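Local coordinates for protein beta-1,3-glucosyltransferase (Paecilomyces sp. J18, PDB 5JVV) that is a fungal carbohydrate-active enzyme of the glucosyltransferase kind, a single chain that is probably a beta-sandwich of two large, mainly antiparallel sheets, at residues 3-8 / 293-298. Residues are numbered along the deposited sequence; the frame is centred on the assembly and turned at random.
Sequences YTLKDS and YLKTYT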
# COMPACT_ATOMS: atom_id res chain seq x y z
N TYR A 3 9.11 3.55 22.90
CA TYR A 3 9.40 2.50 21.92
C TYR A 3 10.90 2.32 21.64
O TYR A 3 11.65 3.29 21.60
CB TYR A 3 8.69 2.83 20.60
CG TYR A 3 7.18 2.66 20.63
CD1 TYR A 3 6.33 3.76 20.70
CD2 TYR A 3 6.61 1.40 20.60
CE1 TYR A 3 4.95 3.60 20.73
CE2 TYR A 3 5.24 1.23 20.62
CZ TYR A 3 4.41 2.33 20.69
OH TYR A 3 3.05 2.14 20.72
N THR A 4 11.32 1.07 21.43
CA THR A 4 12.71 0.74 21.10
C THR A 4 12.82 0.35 19.63
O THR A 4 11.97 -0.39 19.13
CB THR A 4 13.22 -0.43 21.97
OG1 THR A 4 13.04 -0.12 23.36
CG2 THR A 4 14.69 -0.70 21.70
N LEU A 5 13.86 0.82 18.94
CA LEU A 5 14.07 0.47 17.53
C LEU A 5 14.32 -1.02 17.37
O LEU A 5 15.20 -1.59 18.01
CB LEU A 5 15.24 1.28 16.94
CG LEU A 5 15.60 1.05 15.47
CD1 LEU A 5 14.55 1.65 14.54
CD2 LEU A 5 16.98 1.61 15.16
N LYS A 6 13.52 -1.65 16.51
CA LYS A 6 13.64 -3.08 16.26
C LYS A 6 14.45 -3.30 14.98
O LYS A 6 15.60 -3.74 15.03
CB LYS A 6 12.26 -3.73 16.14
CG LYS A 6 12.27 -5.25 15.92
CD LYS A 6 10.86 -5.80 15.76
CE LYS A 6 10.84 -7.33 15.76
NZ LYS A 6 11.56 -7.91 14.59
N ASP A 7 13.85 -2.98 13.84
CA ASP A 7 14.57 -3.06 12.56
C ASP A 7 14.71 -1.69 11.92
O ASP A 7 13.77 -0.89 11.94
CB ASP A 7 13.83 -3.98 11.59
CG ASP A 7 13.78 -5.43 12.05
OD1 ASP A 7 14.11 -5.68 13.22
OD2 ASP A 7 13.41 -6.30 11.24
N SER A 8 15.88 -1.44 11.33
CA SER A 8 16.07 -0.26 10.50
C SER A 8 16.52 -0.73 9.12
O SER A 8 17.62 -1.25 8.96
CB SER A 8 17.12 0.67 11.11
OG SER A 8 17.35 1.76 10.25
N TYR A 293 13.25 4.52 3.65
CA TYR A 293 13.52 3.55 4.70
C TYR A 293 12.27 2.97 5.30
O TYR A 293 11.18 3.53 5.15
CB TYR A 293 14.38 4.16 5.81
CG TYR A 293 13.75 5.27 6.63
CD1 TYR A 293 12.83 4.99 7.65
CD2 TYR A 293 14.11 6.59 6.42
CE1 TYR A 293 12.28 6.02 8.42
CE2 TYR A 293 13.57 7.62 7.19
CZ TYR A 293 12.66 7.33 8.18
OH TYR A 293 12.13 8.35 8.94
N LEU A 294 12.45 1.85 5.99
CA LEU A 294 11.39 1.24 6.78
C LEU A 294 11.96 0.96 8.16
O LEU A 294 12.95 0.24 8.30
CB LEU A 294 10.90 -0.05 6.12
CG LEU A 294 9.88 -0.87 6.91
CD1 LEU A 294 8.64 -0.04 7.21
CD2 LEU A 294 9.51 -2.14 6.13
N LYS A 295 11.36 1.56 9.18
CA LYS A 295 11.81 1.34 10.56
C LYS A 295 10.67 0.82 11.42
O LYS A 295 9.54 1.30 11.32
CB LYS A 295 12.41 2.62 11.15
CG LYS A 295 13.70 3.02 10.43
CD LYS A 295 14.28 4.36 10.87
CE LYS A 295 15.47 4.70 9.99
NZ LYS A 295 16.15 5.97 10.37
N THR A 296 10.96 -0.18 12.25
CA THR A 296 9.95 -0.74 13.15
C THR A 296 10.40 -0.56 14.59
O THR A 296 11.60 -0.51 14.88
CB THR A 296 9.69 -2.22 12.86
OG1 THR A 296 10.92 -2.94 13.03
CG2 THR A 296 9.20 -2.42 11.44
N TYR A 297 9.43 -0.44 15.50
CA TYR A 297 9.71 -0.20 16.91
C TYR A 297 8.80 -1.07 17.75
O TYR A 297 7.69 -1.42 17.34
CB TYR A 297 9.46 1.27 17.28
CG TYR A 297 10.31 2.27 16.53
CD1 TYR A 297 11.44 2.82 17.12
CD2 TYR A 297 9.96 2.68 15.25
CE1 TYR A 297 12.21 3.74 16.44
CE2 TYR A 297 10.73 3.59 14.56
CZ TYR A 297 11.85 4.12 15.16
OH TYR A 297 12.61 5.04 14.47
N THR A 298 9.28 -1.43 18.94
CA THR A 298 8.48 -2.20 19.88
C THR A 298 8.42 -1.48 21.21
O THR A 298 9.27 -0.63 21.51
CB THR A 298 9.05 -3.62 20.10
OG1 THR A 298 10.31 -3.53 20.77
CG2 THR A 298 9.23 -4.34 18.78
OXT THR A 298 7.51 -1.73 22.01
O HOH W 1 9.96 -0.68 24.02
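The N-terminal strand 5-8 pairs antiparallel with the C-terminal strand 293-297, at the edge of one sheet of what is probably a GH16-type jelly-roll sandwich; strand 84-90 bonds the far side of 293-297. The bonding carries on to Thr-4 and Thr-298, which satisfy each other twice: Thr-4 N reaches the terminal carboxylate oxygen Thr-298 O at 2.7 Å, nearly along its C-O axis, and Thr-298 N returns a bond to Thr-4 O. A water also donates to Thr-298 O and bridges it to Thr-4 OG1, so two donors grip this carboxylate oxygen. Farther along, Lys-6 and Asp-7 both face Thr-296, a classic beta bulge. Lys-6 N bonds Thr-296 O at 2.8 Å from above the carbonyl plane, while Thr-296 N gives to Asp-7 O within its plane. Threonine's short, beta-branched side chain suits a strand and holds OG1 close to the backbone, accepting from Asp-7 N at 3.0 Å, somewhat bent (147°). Leu-5 lays methyl CD1 on the flat Tyr-297 ring, a CH-pi contact. Tyr-3 OH hydrogen-bonds Gln-189; Lys-295 NZ salt-bridges Asp-212. Both bulge amides thus find acceptors on Thr-296, while the C-terminal carboxylate itself accepts a backbone N-H, its charge probably strengthening that bond.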